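Local coordinates for protein endo-1,3-beta-glucanase, family GH16 (Zobellia galactanivorans, PDB 4CRQ) that probably hydrolyses internal beta-1,3-glucosidic bonds of laminarin-type glucans through this family GH16 catalytic module, which also binds a calcium ion, at residues Y156-I168 with F171-S183. The protein carries 1 engineered substitution. Sequence-based numbering, arbitrary orientation. Where two conformers were deposited one is given.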
loop_
_atom_site.group_PDB
_atom_site.type_symbol
_atom_site.label_atom_id
_atom_site.label_comp_id
_atom_site.label_asym_id
_atom_site.label_seq_id
_atom_site.Cartn_x
_atom_site.Cartn_y
_atom_site.Cartn_z
ATOM N N TYR A 156 11.859 11.273 -4.197
ATOM C CA TYR A 156 11.487 10.633 -2.928
ATOM C C TYR A 156 10.579 11.556 -2.094
ATOM O O TYR A 156 10.777 12.779 -2.057
ATOM C CB TYR A 156 12.691 10.249 -2.077
ATOM C CG TYR A 156 13.402 9.052 -2.646
ATOM C CD1 TYR A 156 12.951 7.739 -2.374
ATOM C CD2 TYR A 156 14.539 9.220 -3.465
ATOM C CE1 TYR A 156 13.607 6.628 -2.904
ATOM C CE2 TYR A 156 15.207 8.132 -4.000
ATOM C CZ TYR A 156 14.762 6.834 -3.723
ATOM O OH TYR A 156 15.490 5.789 -4.278
ATOM N N HIS A 157 9.592 10.938 -1.436
ATOM C CA HIS A 157 8.764 11.588 -0.421
ATOM C C HIS A 157 8.568 10.637 0.723
ATOM O O HIS A 157 8.714 9.414 0.551
ATOM C CB HIS A 157 7.419 12.015 -0.990
ATOM C CG HIS A 157 7.541 13.066 -2.067
ATOM N ND1 HIS A 157 7.603 14.393 -1.790
ATOM C CD2 HIS A 157 7.637 12.948 -3.450
ATOM C CE1 HIS A 157 7.723 15.086 -2.953
ATOM N NE2 HIS A 157 7.746 14.209 -3.960
ATOM N N ILE A 158 8.223 11.169 1.889
ATOM C CA ILE A 158 7.911 10.336 3.058
ATOM C C ILE A 158 6.385 10.203 3.144
ATOM O O ILE A 158 5.673 11.218 3.240
ATOM C CB ILE A 158 8.427 10.954 4.373
ATOM C CG1 ILE A 158 9.917 11.391 4.252
ATOM C CG2 ILE A 158 8.158 10.002 5.556
ATOM C CD1 ILE A 158 10.946 10.300 3.929
ATOM N N TYR A 159 5.887 8.955 3.114
ATOM C CA TYR A 159 4.444 8.707 3.248
ATOM C C TYR A 159 4.215 8.029 4.578
ATOM O O TYR A 159 4.854 6.996 4.840
ATOM C CB TYR A 159 3.962 7.817 2.120
ATOM C CG TYR A 159 4.174 8.472 0.770
ATOM C CD1 TYR A 159 3.254 9.427 0.294
ATOM C CD2 TYR A 159 5.302 8.159 -0.032
ATOM C CE1 TYR A 159 3.444 10.040 -0.930
ATOM C CE2 TYR A 159 5.493 8.777 -1.282
ATOM C CZ TYR A 159 4.557 9.719 -1.733
ATOM O OH TYR A 159 4.672 10.363 -2.953
ATOM N N SER A 160 3.327 8.567 5.437
ATOM C CA SER A 160 3.146 7.945 6.747
ATOM C C SER A 160 1.720 8.087 7.248
ATOM O O SER A 160 0.961 8.947 6.774
ATOM C CB SER A 160 4.117 8.584 7.768
ATOM O OG SER A 160 3.775 9.949 7.965
ATOM N N VAL A 161 1.381 7.236 8.211
ATOM C CA VAL A 161 0.188 7.410 9.012
ATOM C C VAL A 161 0.586 7.374 10.461
ATOM O O VAL A 161 1.501 6.613 10.808
ATOM C CB VAL A 161 -0.920 6.340 8.773
ATOM C CG1 VAL A 161 -1.568 6.550 7.424
ATOM C CG2 VAL A 161 -0.397 4.899 8.996
ATOM N N GLU A 162 -0.067 8.177 11.293
ATOM C CA GLU A 162 0.031 8.030 12.755
ATOM C C GLU A 162 -1.308 7.451 13.201
ATOM O O GLU A 162 -2.364 8.061 12.981
ATOM C CB GLU A 162 0.308 9.340 13.465
ATOM C CG GLU A 162 1.730 9.821 13.310
ATOM C CD GLU A 162 1.986 11.185 13.926
ATOM O OE1 GLU A 162 1.059 11.844 14.462
ATOM O OE2 GLU A 162 3.150 11.610 13.861
ATOM N N TRP A 163 -1.248 6.272 13.817
ATOM C CA TRP A 163 -2.415 5.518 14.218
ATOM C C TRP A 163 -2.391 5.255 15.694
ATOM O O TRP A 163 -1.458 4.640 16.157
ATOM C CB TRP A 163 -2.390 4.239 13.386
ATOM C CG TRP A 163 -3.306 3.100 13.753
ATOM C CD1 TRP A 163 -4.597 3.154 14.303
ATOM C CD2 TRP A 163 -3.024 1.690 13.566
ATOM N NE1 TRP A 163 -5.110 1.891 14.473
ATOM C CE2 TRP A 163 -4.209 0.958 14.050
ATOM C CE3 TRP A 163 -1.932 0.966 13.062
ATOM C CZ2 TRP A 163 -4.278 -0.434 14.024
ATOM C CZ3 TRP A 163 -2.012 -0.439 13.046
ATOM C CH2 TRP A 163 -3.165 -1.121 13.519
ATOM N N ASP A 164 -3.391 5.735 16.434
ATOM C CA ASP A 164 -3.508 5.432 17.871
ATOM C C ASP A 164 -4.918 4.878 18.137
ATOM O O ASP A 164 -5.698 4.644 17.191
ATOM C CB ASP A 164 -3.172 6.662 18.731
ATOM C CG ASP A 164 -4.097 7.834 18.501
ATOM O OD1 ASP A 164 -5.275 7.700 18.110
ATOM O OD2 ASP A 164 -3.570 8.926 18.734
ATOM N N ALA A 165 -5.257 4.678 19.407
ATOM C CA ALA A 165 -6.578 4.155 19.768
ATOM C C ALA A 165 -7.749 5.066 19.325
ATOM O O ALA A 165 -8.873 4.594 19.149
ATOM C CB ALA A 165 -6.637 3.892 21.267
ATOM N N ASN A 166 -7.477 6.356 19.135
ATOM C CA ASN A 166 -8.527 7.356 18.840
ATOM C C ASN A 166 -8.615 7.890 17.417
ATOM O O ASN A 166 -9.676 8.388 17.014
ATOM C CB ASN A 166 -8.368 8.551 19.792
ATOM C CG ASN A 166 -8.616 8.177 21.233
ATOM O OD1 ASN A 166 -9.550 7.435 21.543
ATOM N ND2 ASN A 166 -7.779 8.683 22.125
ATOM N N SER A 167 -7.528 7.801 16.651
ATOM C CA SER A 167 -7.526 8.380 15.309
ATOM C C SER A 167 -6.489 7.769 14.398
ATOM O O SER A 167 -5.572 7.101 14.872
ATOM C CB SER A 167 -7.235 9.894 15.399
ATOM O OG SER A 167 -5.935 10.123 15.929
ATOM N N ILE A 168 -6.645 7.993 13.094
ATOM C CA ILE A 168 -5.570 7.707 12.118
ATOM C C ILE A 168 -5.376 9.051 11.432
ATOM O O ILE A 168 -6.361 9.692 11.016
ATOM C CB ILE A 168 -5.905 6.589 11.116
ATOM C CG1 ILE A 168 -6.156 5.276 11.868
ATOM C CG2 ILE A 168 -4.795 6.419 10.057
ATOM C CD1 ILE A 168 -6.871 4.193 11.073
ATOM N N PHE A 171 -0.001 11.691 6.391
ATOM C CA PHE A 171 0.992 12.720 6.100
ATOM C C PHE A 171 1.776 12.399 4.844
ATOM O O PHE A 171 1.999 11.216 4.535
ATOM C CB PHE A 171 2.023 12.817 7.242
ATOM C CG PHE A 171 1.420 12.975 8.633
ATOM C CD1 PHE A 171 1.004 11.842 9.365
ATOM C CD2 PHE A 171 1.267 14.243 9.221
ATOM C CE1 PHE A 171 0.454 11.972 10.647
ATOM C CE2 PHE A 171 0.711 14.378 10.508
ATOM C CZ PHE A 171 0.305 13.246 11.220
ATOM N N VAL A 172 2.184 13.458 4.140
ATOM C CA VAL A 172 3.172 13.346 3.067
ATOM C C VAL A 172 4.183 14.378 3.487
ATOM O O VAL A 172 3.801 15.548 3.709
ATOM C CB VAL A 172 2.652 13.595 1.629
ATOM C CG1 VAL A 172 3.830 13.637 0.632
ATOM C CG2 VAL A 172 1.658 12.521 1.238
ATOM N N ASP A 173 5.448 13.940 3.629
ATOM C CA ASP A 173 6.540 14.829 4.038
ATOM C C ASP A 173 6.169 15.621 5.311
ATOM O O ASP A 173 6.525 16.811 5.458
ATOM C CB ASP A 173 6.898 15.778 2.870
ATOM C CG ASP A 173 7.599 15.072 1.702
ATOM O OD1 ASP A 173 8.262 14.018 1.903
ATOM O OD2 ASP A 173 7.486 15.597 0.571
ATOM N N GLY A 174 5.447 14.976 6.237
ATOM C CA GLY A 174 5.036 15.617 7.481
ATOM C C GLY A 174 3.824 16.513 7.433
ATOM O O GLY A 174 3.428 17.035 8.478
ATOM N N GLN A 175 3.229 16.688 6.256
ATOM C CA GLN A 175 2.060 17.542 6.110
ATOM C C GLN A 175 0.807 16.684 6.238
ATOM O O GLN A 175 0.591 15.786 5.414
ATOM C CB GLN A 175 2.091 18.281 4.768
ATOM C CG GLN A 175 0.840 19.099 4.472
ATOM C CD GLN A 175 0.953 19.859 3.174
ATOM O OE1 GLN A 175 1.931 20.580 2.944
ATOM N NE2 GLN A 175 -0.042 19.712 2.314
ATOM N N GLN A 176 -0.007 16.966 7.255
ATOM C CA GLN A 176 -1.230 16.212 7.456
ATOM C C GLN A 176 -2.259 16.560 6.375
ATOM O O GLN A 176 -2.417 17.739 6.053
ATOM C CB GLN A 176 -1.768 16.456 8.871
ATOM C CG GLN A 176 -2.928 15.568 9.257
ATOM C CD GLN A 176 -3.409 15.801 10.674
ATOM O OE1 GLN A 176 -2.618 16.047 11.589
ATOM N NE2 GLN A 176 -4.718 15.707 10.865
ATOM N N PHE A 177 -2.940 15.549 5.822
ATOM C CA PHE A 177 -3.954 15.792 4.787
ATOM C C PHE A 177 -5.243 15.002 4.983
ATOM O O PHE A 177 -6.193 15.173 4.204
ATOM C CB PHE A 177 -3.361 15.552 3.384
ATOM C CG PHE A 177 -3.068 14.112 3.061
ATOM C CD1 PHE A 177 -1.814 13.526 3.396
ATOM C CD2 PHE A 177 -4.033 13.321 2.390
ATOM C CE1 PHE A 177 -1.552 12.182 3.077
ATOM C CE2 PHE A 177 -3.772 11.979 2.074
ATOM C CZ PHE A 177 -2.525 11.414 2.418
ATOM N N ASN A 178 -5.265 14.138 6.004
ATOM C CA ASN A 178 -6.448 13.361 6.321
ATOM C C ASN A 178 -6.403 12.891 7.757
ATOM O O ASN A 178 -5.312 12.636 8.291
ATOM C CB ASN A 178 -6.593 12.172 5.344
ATOM C CG ASN A 178 -8.017 11.641 5.237
ATOM O OD1 ASN A 178 -8.999 12.332 5.551
ATOM N ND2 ASN A 178 -8.138 10.397 4.770
ATOM N N GLU A 179 -7.591 12.803 8.360
ATOM C CA GLU A 179 -7.765 12.308 9.713
ATOM C C GLU A 179 -9.127 11.630 9.778
ATOM O O GLU A 179 -10.100 12.127 9.177
ATOM C CB GLU A 179 -7.647 13.442 10.757
ATOM C CG GLU A 179 -7.592 12.971 12.212
ATOM C CD GLU A 179 -7.362 14.084 13.229
ATOM O OE1 GLU A 179 -6.926 15.192 12.848
ATOM O OE2 GLU A 179 -7.622 13.839 14.428
ATOM N N VAL A 180 -9.173 10.514 10.494
ATOM C CA VAL A 180 -10.409 9.788 10.784
ATOM C C VAL A 180 -10.436 9.528 12.288
ATOM O O VAL A 180 -9.416 9.191 12.903
ATOM C CB VAL A 180 -10.627 8.454 10.000
ATOM C CG1 VAL A 180 -10.879 8.725 8.544
ATOM C CG2 VAL A 180 -9.483 7.455 10.167
ATOM N N ASP A 181 -11.620 9.710 12.856
ATOM C CA ASP A 181 -11.883 9.421 14.237
ATOM C C ASP A 181 -12.245 7.924 14.302
ATOM O O ASP A 181 -13.115 7.438 13.561
ATOM C CB ASP A 181 -12.985 10.375 14.728
ATOM C CG ASP A 181 -13.519 10.053 16.126
ATOM O OD1 ASP A 181 -12.874 9.327 16.918
ATOM O OD2 ASP A 181 -14.624 10.561 16.439
ATOM N N ILE A 182 -11.549 7.198 15.171
ATOM C CA ILE A 182 -11.849 5.772 15.414
ATOM C C ILE A 182 -12.164 5.510 16.907
ATOM O O ILE A 182 -12.389 4.360 17.283
ATOM C CB ILE A 182 -10.754 4.783 14.854
ATOM C CG1 ILE A 182 -9.375 4.985 15.523
ATOM C CG2 ILE A 182 -10.672 4.845 13.319
ATOM C CD1 ILE A 182 -8.410 3.813 15.382
ATOM N N SER A 183 -12.183 6.560 17.743
ATOM C CA SER A 183 -12.392 6.404 19.205
ATOM C C SER A 183 -13.675 5.619 19.521
ATOM O O SER A 183 -14.752 5.893 18.958
ATOM C CB SER A 183 -12.361 7.742 19.953
ATOM O OG SER A 183 -13.343 8.624 19.463
HETATM O O HOH W 1 5.297 11.922 6.330
#
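Asp173, second residue of the type I' turn from Val172 to Gln175, reaches across to His157 and Ile158: one carboxylate at a hairpin tip pins the turn to strand 156-163. Its OD2 takes a nearly straight 2.7 Å hydrogen bond from His157 ND1, in the imidazole plane, and OD1 accepts Ile158 N at 2.8 Å; both donors arrive on the syn side but tilted out of the carboxylate plane, Ile158 N by 34°. CG of His157 stands beside its own backbone N (chi1 -64°), turning the ring edge to the acid. His157 NE2 is anchored by Asp152 O, so an alanine here would probably leave OD2 without its donor and that carbonyl without its mate. Packing is tight on the buried face, where Val172 CG2 lies 3.6 Å from Tyr159 CD1, and where Ile182 CD1 meets the edge of Trp163, whose N-H is hydrogen-bonded to Phe192 O. Looser is the opposite face: Phe171 CZ lies 3.6 Å from Glu162 OE1, and a water links Ile158 O, Ser160 OG and Gly174 N. These two successive hairpins belong to the GH16 beta-jelly-roll sandwich; strand 156-163 pairs onward with strand 80-87, while Val172 and Val180 pack against strand 141-149.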